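Local coordinates for protein peptide methionine sulfoxide reductase msrA/msrB (Neisseria gonorrhoeae, PDB 2H30) that serves as the thioredoxin-like N-terminal domain of PilB, which can pass electrons from DsbD to the downstream methionine sulfoxide reductases, at residues 86-89 with 90-94; 23-26 with 27-31; 155-158 with 159-162; 106-110 with 111-115. The protein carries 2 engineered substitutions. One frame throughout, in Å; residues are numbered along the deposited sequence.

Interaction 1: 86-89 with 90-94; sequences KKDG and EFQKW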
loop_
_atom_site.group_PDB
_atom_site.type_symbol
_atom_site.label_atom_id
_atom_site.label_comp_id
_atom_site.label_asym_id
_atom_site.label_seq_id
_atom_site.Cartn_x
_atom_site.Cartn_y
_atom_site.Cartn_z
ATOM N N LYS A 86 4.484 12.272 -10.069
ATOM C CA LYS A 86 4.032 12.476 -11.441
ATOM C C LYS A 86 2.531 12.668 -11.496
ATOM O O LYS A 86 1.789 12.050 -10.741
ATOM C CB LYS A 86 4.411 11.269 -12.298
ATOM C CG LYS A 86 5.983 11.123 -12.408
ATOM C CD LYS A 86 6.347 9.808 -13.080
ATOM C CE LYS A 86 7.848 9.494 -12.980
ATOM N NZ LYS A 86 8.631 10.495 -13.768
ATOM N N LYS A 87 2.075 13.585 -12.363
ATOM C CA LYS A 87 0.638 13.806 -12.505
ATOM C C LYS A 87 -0.135 12.609 -13.028
ATOM O O LYS A 87 0.412 11.666 -13.640
ATOM C CB LYS A 87 0.425 15.036 -13.435
ATOM C CG LYS A 87 0.966 16.247 -12.781
ATOM C CD LYS A 87 0.699 17.593 -13.470
ATOM C CE LYS A 87 0.775 18.715 -12.392
ATOM N NZ LYS A 87 1.290 18.171 -11.064
ATOM N N ASP A 88 -1.452 12.635 -12.816
ATOM C CA ASP A 88 -2.311 11.613 -13.356
ATOM C C ASP A 88 -2.092 11.456 -14.857
ATOM O O ASP A 88 -1.927 12.470 -15.560
ATOM C CB ASP A 88 -3.770 11.963 -13.096
ATOM C CG ASP A 88 -4.678 10.767 -13.303
ATOM O OD1 ASP A 88 -4.329 9.650 -12.838
ATOM O OD2 ASP A 88 -5.749 10.941 -13.930
ATOM N N GLY A 89 -2.057 10.219 -15.339
ATOM C CA GLY A 89 -1.668 9.890 -16.719
ATOM C C GLY A 89 -0.154 9.720 -16.879
ATOM O O GLY A 89 0.275 8.681 -17.413
ATOM N N GLU A 90 0.615 10.726 -16.416
ATOM C CA GLU A 90 2.087 10.709 -16.504
ATOM C C GLU A 90 2.563 9.536 -15.620
ATOM O O GLU A 90 3.382 8.708 -16.077
ATOM C CB GLU A 90 2.675 12.028 -16.056
ATOM C CG GLU A 90 4.205 12.030 -16.013
ATOM C CD GLU A 90 4.849 13.283 -15.387
ATOM O OE1 GLU A 90 4.208 14.133 -14.646
ATOM O OE2 GLU A 90 6.087 13.396 -15.634
ATOM N N PHE A 91 1.895 9.400 -14.461
ATOM C CA PHE A 91 2.315 8.366 -13.500
ATOM C C PHE A 91 2.164 7.007 -14.140
ATOM O O PHE A 91 3.076 6.171 -14.144
ATOM C CB PHE A 91 1.549 8.451 -12.154
ATOM C CG PHE A 91 1.869 7.285 -11.253
ATOM C CD1 PHE A 91 3.052 7.328 -10.494
ATOM C CD2 PHE A 91 1.109 6.095 -11.303
ATOM C CE1 PHE A 91 3.447 6.210 -9.733
ATOM C CE2 PHE A 91 1.526 4.965 -10.515
ATOM C CZ PHE A 91 2.698 5.067 -9.760
ATOM N N GLN A 92 0.975 6.734 -14.678
ATOM C CA GLN A 92 0.671 5.417 -15.224
ATOM C C GLN A 92 1.554 5.068 -16.431
ATOM O O GLN A 92 1.924 3.922 -16.633
ATOM C CB GLN A 92 -0.825 5.325 -15.574
ATOM C CG GLN A 92 -1.811 5.394 -14.410
ATOM C CD GLN A 92 -2.203 6.800 -13.989
ATOM O OE1 GLN A 92 -1.459 7.775 -14.181
ATOM N NE2 GLN A 92 -3.358 6.914 -13.319
ATOM N N LYS A 93 1.853 6.073 -17.256
ATOM C CA LYS A 93 2.728 5.884 -18.401
ATOM C C LYS A 93 4.142 5.493 -17.965
ATOM O O LYS A 93 4.698 4.573 -18.513
ATOM C CB LYS A 93 2.745 7.156 -19.270
ATOM C CG LYS A 93 3.549 6.938 -20.560
ATOM C CD LYS A 93 3.251 5.572 -21.256
ATOM C CE LYS A 93 1.722 5.266 -21.430
ATOM N NZ LYS A 93 1.380 3.829 -21.087
ATOM N N TRP A 94 4.641 6.162 -16.945
ATOM C CA TRP A 94 5.958 5.847 -16.359
ATOM C C TRP A 94 5.883 4.434 -15.761
ATOM O O TRP A 94 6.748 3.587 -15.988
ATOM C CB TRP A 94 6.312 6.884 -15.290
ATOM C CG TRP A 94 7.462 6.399 -14.463
ATOM C CD1 TRP A 94 8.796 6.388 -14.800
ATOM C CD2 TRP A 94 7.356 5.731 -13.200
ATOM N NE1 TRP A 94 9.542 5.828 -13.779
ATOM C CE2 TRP A 94 8.678 5.391 -12.800
ATOM C CE3 TRP A 94 6.266 5.404 -12.359
ATOM C CZ2 TRP A 94 8.956 4.729 -11.595
ATOM C CZ3 TRP A 94 6.542 4.746 -11.150
ATOM C CH2 TRP A 94 7.875 4.404 -10.789
#
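The carbonyl oxygen of Lys87 accepts from Phe91 N at 2.8 Å, closing the turn that leads into the helix from Glu90 in this thioredoxin-like domain. Gly89 is the N-cap, and the helical pattern itself opens with Lys93 N donating to Gly89 O. Gln92 folds back over the turn, its chain bent at chi2 (86°), and its amide works both ways: OE1 takes the N-H of Gly89 at 2.8 Å from above the carbonyl plane, while NE2 donates to Asp88 OD1 at 2.9 Å. An amide suits this place because it can accept and donate at once. Glu90 reaches back with an extended chain, and its OE1 receives Lys87 N at 3.2 Å on the anti side of the carboxylate, tilted out of its plane. Gly89 takes a positive phi (87°), which glycine adopts easily. On the flank of Glu90, Lys86 crosses both Glu90 and Trp94 at about a right angle, its CB and CG against the Glu90 carboxylate. Its ammonium makes an off-centre cation-pi contact, but the closer approach is by Lys86 CE, which lies over the five-membered ring of Trp94, 3.7 Å from its centroid.

Interaction 2: 23-26 with 27-31; sequences MKTA and DNRPA. Engineered in segment 23-26: Met23 (natural residue Leu).
Thr25 OG1 lies 2.8 Å from Asp27 OD1, the two side chains side by side and pointing the same way at a type I turn from Thr25 to Asn28. The turn is closed by Asn28 N donating to Thr25 O at 2.9 Å. Asp27 OD1 accepts from Arg29 N, forming an Asx turn, and from Arg29 NE at 3.1 Å through its syn lone pair, in the guanidinium plane. Arg29 NH2 donates to the other oxygen, OD2, at 2.9 Å from above the carboxylate plane, completing a side-on salt bridge for which the bend at chi3 (72°) turns the guanidinium back. Asp suits the site because its short carboxylate can serve the backbone and the arginine together. Water 2 links Thr25 OG1 with Asp27 OD2, and water 1 donates to Thr25 O and Asn28 OD1. Beyond the turn, Thr25 N bonds to Arg29 O and Ala31 N to Met23 O, flanking a single bridge between Lys24 and Pro30. Asn28 takes a positive phi (84°), which asparagine tolerates well. The engineered Met23, present as selenomethionine, and Ala31 both touch Val106, so the turn and bridged segments rest on strand 105-107, which pairs with strand 24-25 at the sheet's margin.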
loop_
_atom_site.group_PDB
_atom_site.type_symbol
_atom_site.label_atom_id
_atom_site.label_comp_id
_atom_site.label_asym_id
_atom_site.label_seq_id
_atom_site.Cartn_x
_atom_site.Cartn_y
_atom_site.Cartn_z
HETATM N N MSE A 23 -11.717 4.428 -6.778
HETATM C CA MSE A 23 -10.410 4.631 -7.402
HETATM C C MSE A 23 -10.051 3.500 -8.350
HETATM O O MSE A 23 -10.606 2.387 -8.248
HETATM C CB MSE A 23 -9.321 4.738 -6.317
HETATM C CG MSE A 23 -9.517 6.008 -5.518
HETATM SE SE MSE A 23 -8.115 6.038 -4.113
HETATM C CE MSE A 23 -8.850 7.581 -3.215
ATOM N N LYS A 24 -9.127 3.799 -9.276
ATOM C CA LYS A 24 -8.647 2.763 -10.181
ATOM C C LYS A 24 -7.248 2.364 -9.796
ATOM O O LYS A 24 -6.604 3.066 -8.999
ATOM C CB LYS A 24 -8.528 3.332 -11.584
ATOM C CG LYS A 24 -9.881 3.774 -12.184
ATOM C CD LYS A 24 -9.640 4.336 -13.563
ATOM C CE LYS A 24 -11.018 4.638 -14.178
ATOM N NZ LYS A 24 -10.872 4.946 -15.629
ATOM N N THR A 25 -6.825 1.239 -10.351
ATOM C CA THR A 25 -5.408 0.873 -10.252
ATOM C C THR A 25 -4.613 1.455 -11.410
ATOM O O THR A 25 -5.174 2.082 -12.329
ATOM C CB THR A 25 -5.237 -0.602 -10.254
ATOM O OG1 THR A 25 -5.595 -1.148 -11.541
ATOM C CG2 THR A 25 -6.002 -1.224 -9.049
ATOM N N ALA A 26 -3.314 1.203 -11.401
ATOM C CA ALA A 26 -2.469 1.749 -12.448
ATOM C C ALA A 26 -2.781 1.147 -13.818
ATOM O O ALA A 26 -2.351 1.720 -14.874
ATOM C CB ALA A 26 -0.975 1.529 -12.070
ATOM N N ASP A 27 -3.437 -0.012 -13.852
ATOM C CA ASP A 27 -3.864 -0.640 -15.135
ATOM C C ASP A 27 -5.311 -0.340 -15.487
ATOM O O ASP A 27 -5.836 -0.950 -16.430
ATOM C CB ASP A 27 -3.545 -2.142 -15.239
ATOM C CG ASP A 27 -4.336 -3.018 -14.238
ATOM O OD1 ASP A 27 -5.491 -2.703 -13.897
ATOM O OD2 ASP A 27 -3.834 -4.086 -13.823
ATOM N N ASN A 28 -5.917 0.559 -14.705
ATOM C CA ASN A 28 -7.272 1.088 -14.909
ATOM C C ASN A 28 -8.428 0.259 -14.362
ATOM O O ASN A 28 -9.586 0.690 -14.519
ATOM C CB ASN A 28 -7.487 1.488 -16.373
ATOM C CG ASN A 28 -6.603 2.701 -16.761
ATOM O OD1 ASN A 28 -6.352 3.647 -15.952
ATOM N ND2 ASN A 28 -6.135 2.689 -18.012
ATOM N N ARG A 29 -8.151 -0.879 -13.744
ATOM C CA ARG A 29 -9.218 -1.669 -13.168
ATOM C C ARG A 29 -9.678 -1.038 -11.850
ATOM O O ARG A 29 -8.974 -0.241 -11.244
ATOM C CB ARG A 29 -8.821 -3.123 -13.028
ATOM C CG ARG A 29 -8.174 -3.535 -11.697
ATOM C CD ARG A 29 -7.871 -5.032 -11.789
ATOM N NE ARG A 29 -6.745 -5.240 -12.723
ATOM C CZ ARG A 29 -6.306 -6.437 -13.082
ATOM N NH1 ARG A 29 -6.896 -7.521 -12.589
ATOM N NH2 ARG A 29 -5.265 -6.552 -13.912
ATOM N N PRO A 30 -10.887 -1.372 -11.377
ATOM C CA PRO A 30 -11.342 -0.843 -10.086
ATOM C C PRO A 30 -10.477 -1.343 -8.923
ATOM O O PRO A 30 -10.223 -2.553 -8.808
ATOM C CB PRO A 30 -12.761 -1.395 -9.956
ATOM C CG PRO A 30 -13.168 -1.640 -11.388
ATOM C CD PRO A 30 -11.935 -2.179 -12.036
ATOM N N ALA A 31 -10.012 -0.415 -8.102
ATOM C CA ALA A 31 -9.246 -0.807 -6.870
ATOM C C ALA A 31 -10.084 -1.728 -5.982
ATOM O O ALA A 31 -9.533 -2.548 -5.215
ATOM C CB ALA A 31 -8.809 0.395 -6.112
HETATM O O HOH W 1 -5.310 4.726 -13.183
HETATM O O HOH W 2 -4.361 -3.646 -11.062
#

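Interaction 3: 155-158 with 159-162; sequences NADL and GSLK
This is a local contact, side chain to side chain and side chain to backbone, on the surface of the thioredoxin-like domain, in the tail that follows helix 144-152, at the turn into a short 3-10 segment spanning residues 159-161. Asp157 supplies the acceptors. Its CG stands anti to the backbone N (chi1 177°), which carries the carboxylate forward over the next turn of chain. There the two oxygens divide the work: OD2 accepts the hydroxyl of Ser160 at 2.6 Å, and OD1 accepts Ser160 N at 3.2 Å. Both donors come from well above the carboxylate plane, so serine is gripped through side chain and backbone together. OD1 also lies 3.0 Å from Gly159 N. Aspartate suits the place because its carboxylate is close enough to the backbone to span just three residues, and serine because its hydroxyl sits one bond beyond CB, facing the acid. The N-H groups at the start of the 3-10 segment would probably favour the negative charge.

The polar group faces outward, whereas the buried Leu158 side chain packs on Leu150 of helix 144-152 and on Arg136 and Val138 of strand 134-139, a fitting place for an apolar leucine. A second tie comes from Gln146, which donates through NE2 to the Leu158 carbonyl. Leu161, at the end of the 3-10 segment, touches the same Gln146. Within the turn, that carbonyl oxygen, Leu158 O, also accepts Leu161 N at 3.1 Å, with the donor above the carbonyl plane.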
loop_
_atom_site.group_PDB
_atom_site.type_symbol
_atom_site.label_atom_id
_atom_site.label_comp_id
_atom_site.label_asym_id
_atom_site.label_seq_id
_atom_site.Cartn_x
_atom_site.Cartn_y
_atom_site.Cartn_z
ATOM N N ASN A 155 -1.503 -4.493 16.735
ATOM C CA ASN A 155 -0.747 -3.851 17.812
ATOM C C ASN A 155 0.604 -4.479 18.067
ATOM O O ASN A 155 1.272 -4.169 19.045
ATOM C CB ASN A 155 -1.548 -3.867 19.118
ATOM C CG ASN A 155 -2.857 -3.157 18.970
ATOM O OD1 ASN A 155 -2.892 -2.036 18.446
ATOM N ND2 ASN A 155 -3.923 -3.807 19.359
ATOM N N ALA A 156 1.046 -5.303 17.118
ATOM C CA ALA A 156 2.377 -5.890 17.225
ATOM C C ALA A 156 3.482 -4.917 17.520
ATOM O O ALA A 156 3.592 -3.843 16.897
ATOM C CB ALA A 156 2.723 -6.655 15.921
ATOM N N ASP A 157 4.434 -5.341 18.370
ATOM C CA ASP A 157 5.599 -4.590 18.623
ATOM C C ASP A 157 6.640 -4.759 17.509
ATOM O O ASP A 157 7.391 -5.750 17.486
ATOM C CB ASP A 157 6.232 -5.031 19.964
ATOM C CG ASP A 157 7.535 -4.322 20.257
ATOM O OD1 ASP A 157 8.089 -3.549 19.403
ATOM O OD2 ASP A 157 8.050 -4.557 21.386
ATOM N N LEU A 158 6.672 -3.846 16.556
ATOM C CA LEU A 158 7.601 -3.993 15.465
ATOM C C LEU A 158 9.056 -3.682 15.772
ATOM O O LEU A 158 9.973 -4.160 15.119
ATOM C CB LEU A 158 7.092 -3.153 14.275
ATOM C CG LEU A 158 5.660 -3.435 13.881
ATOM C CD1 LEU A 158 5.354 -2.551 12.660
ATOM C CD2 LEU A 158 5.394 -4.877 13.531
ATOM N N GLY A 159 9.304 -2.799 16.737
ATOM C CA GLY A 159 10.657 -2.463 17.136
ATOM C C GLY A 159 11.478 -3.635 17.624
ATOM O O GLY A 159 12.660 -3.642 17.430
ATOM N N SER A 160 10.832 -4.649 18.212
ATOM C CA SER A 160 11.569 -5.792 18.708
ATOM C C SER A 160 12.180 -6.622 17.587
ATOM O O SER A 160 13.071 -7.415 17.831
ATOM C CB SER A 160 10.690 -6.602 19.644
ATOM O OG SER A 160 10.324 -5.705 20.698
ATOM N N LEU A 161 11.698 -6.401 16.339
ATOM C CA LEU A 161 12.224 -7.031 15.115
ATOM C C LEU A 161 13.043 -6.084 14.182
ATOM O O LEU A 161 13.432 -6.474 13.061
ATOM C CB LEU A 161 11.011 -7.533 14.271
ATOM C CG LEU A 161 10.247 -8.666 14.880
ATOM C CD1 LEU A 161 8.918 -8.830 14.163
ATOM C CD2 LEU A 161 11.049 -9.973 14.758
ATOM N N LYS A 162 13.298 -4.863 14.655
ATOM C CA LYS A 162 14.006 -3.849 13.839
ATOM C C LYS A 162 15.365 -4.326 13.345
ATOM O O LYS A 162 15.745 -4.057 12.186
ATOM C CB LYS A 162 14.122 -2.517 14.603
ATOM C CG LYS A 162 14.499 -1.332 13.692
ATOM C CD LYS A 162 15.102 -0.180 14.542
ATOM C CE LYS A 162 15.358 1.089 13.706
ATOM N NZ LYS A 162 15.627 2.227 14.651
#

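Interaction 4: 106-110 with 111-115; sequences VTDNG and GTIAQ
Asp108 points its CB toward the start of helix 112-116, and with CG anti to the backbone N (chi1 -177°) its carboxylate lands on the first turn. CG comes within 3.3 Å of Thr112 N. Beyond it OD1 accepts that N-H at 2.9 Å, from above the carboxylate plane, and rests against Thr112 CB. OD2 takes Ile113 N at 2.8 Å through its syn lone pair, in a nearly straight bond (171°), and also touches Ile113 CG1. One carboxylate thus serves two successive N-H groups, while water 3 donates to OD2 and accepts from a third N-H, that of Ala114. The intervening chain makes a type II turn, closed by Gly111 N donating to Asp108 O at 2.9 Å. Gly110 and Gly111, the latter the N-cap residue, both have positive phi, which glycine adopts easily. Gln115, with its chain extended beyond CG, reaches back to give Gly110 O a weak bond from NE2. Aspartate suits its place as a short acid able to span the turn, although it is buried; its negative charge, held against the N-H groups of a helix start, would probably be stabilised by the helix dipole and its acidity raised.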
loop_
_atom_site.group_PDB
_atom_site.type_symbol
_atom_site.label_atom_id
_atom_site.label_comp_id
_atom_site.label_asym_id
_atom_site.label_seq_id
_atom_site.Cartn_x
_atom_site.Cartn_y
_atom_site.Cartn_z
ATOM N N VAL A 106 -2.850 0.995 -6.476
ATOM C CA VAL A 106 -3.990 1.928 -6.563
ATOM C C VAL A 106 -3.418 3.295 -6.871
ATOM O O VAL A 106 -2.425 3.709 -6.291
ATOM C CB VAL A 106 -4.722 1.948 -5.235
ATOM C CG1 VAL A 106 -5.820 3.087 -5.176
ATOM C CG2 VAL A 106 -5.321 0.606 -4.922
ATOM N N THR A 107 -4.091 4.058 -7.736
ATOM C CA THR A 107 -3.662 5.400 -8.066
ATOM C C THR A 107 -4.658 6.378 -7.431
ATOM O O THR A 107 -5.844 6.422 -7.838
ATOM C CB THR A 107 -3.509 5.595 -9.589
ATOM O OG1 THR A 107 -4.693 5.185 -10.308
ATOM C CG2 THR A 107 -2.345 4.824 -10.101
ATOM N N ASP A 108 -4.198 7.127 -6.455
ATOM C CA ASP A 108 -5.051 8.057 -5.690
ATOM C C ASP A 108 -4.676 9.457 -6.148
ATOM O O ASP A 108 -3.756 10.069 -5.646
ATOM C CB ASP A 108 -4.735 7.892 -4.205
ATOM C CG ASP A 108 -5.602 8.745 -3.299
ATOM O OD1 ASP A 108 -6.272 9.697 -3.801
ATOM O OD2 ASP A 108 -5.583 8.472 -2.080
ATOM N N ASN A 109 -5.444 9.970 -7.139
ATOM C CA ASN A 109 -5.087 11.260 -7.714
ATOM C C ASN A 109 -5.225 12.324 -6.642
ATOM O O ASN A 109 -6.336 12.452 -6.044
ATOM C CB ASN A 109 -6.026 11.516 -8.907
ATOM C CG ASN A 109 -5.593 12.731 -9.754
ATOM O OD1 ASN A 109 -6.384 13.223 -10.577
ATOM N ND2 ASN A 109 -4.388 13.217 -9.562
ATOM N N GLY A 110 -4.133 13.042 -6.364
ATOM C CA GLY A 110 -4.099 14.069 -5.309
ATOM C C GLY A 110 -3.868 13.566 -3.888
ATOM O O GLY A 110 -3.750 14.338 -2.925
ATOM N N GLY A 111 -3.735 12.247 -3.745
ATOM C CA GLY A 111 -3.343 11.731 -2.426
ATOM C C GLY A 111 -4.391 11.892 -1.319
ATOM O O GLY A 111 -4.041 12.220 -0.177
ATOM N N THR A 112 -5.658 11.626 -1.657
ATOM C CA THR A 112 -6.732 11.750 -0.656
ATOM C C THR A 112 -6.491 10.886 0.585
ATOM O O THR A 112 -6.541 11.358 1.723
ATOM C CB THR A 112 -8.046 11.339 -1.266
ATOM O OG1 THR A 112 -8.350 12.343 -2.263
ATOM C CG2 THR A 112 -9.145 11.371 -0.200
ATOM N N ILE A 113 -6.134 9.621 0.360
ATOM C CA ILE A 113 -6.039 8.716 1.507
ATOM C C ILE A 113 -4.785 9.071 2.310
ATOM O O ILE A 113 -4.828 9.139 3.543
ATOM C CB ILE A 113 -5.966 7.280 1.038
ATOM C CG1 ILE A 113 -7.243 6.942 0.266
ATOM C CG2 ILE A 113 -5.625 6.337 2.250
ATOM C CD1 ILE A 113 -7.140 5.682 -0.438
ATOM N N ALA A 114 -3.670 9.348 1.619
ATOM C CA ALA A 114 -2.472 9.729 2.323
ATOM C C ALA A 114 -2.719 10.975 3.201
ATOM O O ALA A 114 -2.287 11.056 4.337
ATOM C CB ALA A 114 -1.307 9.954 1.305
ATOM N N GLN A 115 -3.414 11.964 2.643
ATOM C CA GLN A 115 -3.737 13.149 3.435
ATOM C C GLN A 115 -4.641 12.803 4.630
ATOM O O GLN A 115 -4.371 13.281 5.739
ATOM C CB GLN A 115 -4.417 14.191 2.548
ATOM C CG GLN A 115 -3.430 14.793 1.575
ATOM C CD GLN A 115 -4.114 15.826 0.730
ATOM O OE1 GLN A 115 -4.641 16.800 1.266
ATOM N NE2 GLN A 115 -4.203 15.590 -0.561
HETATM O O HOH W 3 -3.132 8.483 -1.087
HETATM O O HOH W 4 -8.067 10.745 -5.066
#

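In the fold
From the N terminus, interaction 2 comes first, folding the chain back just after edge strand 24-25. Interaction 1 follows beyond strand 73-78, at the start of helix 90-95, and interaction 4 where strand 105-107 ends and leads into helix 112-116; interaction 3 ends the series in the tail behind helix 144-152. Each closes a short local turn, and all four lie in series, with neither nesting nor crossing. The first three in chain order meet around strand 105-107: Lys24 pairs with Thr107, Phe91 and Gln92 pack on Thr107, and Asp88 packs against Asn109. Interaction 3 stands apart, its centre about 27 Å from that of interaction 4, joining the tail to the sheet's other margin, strand 134-139.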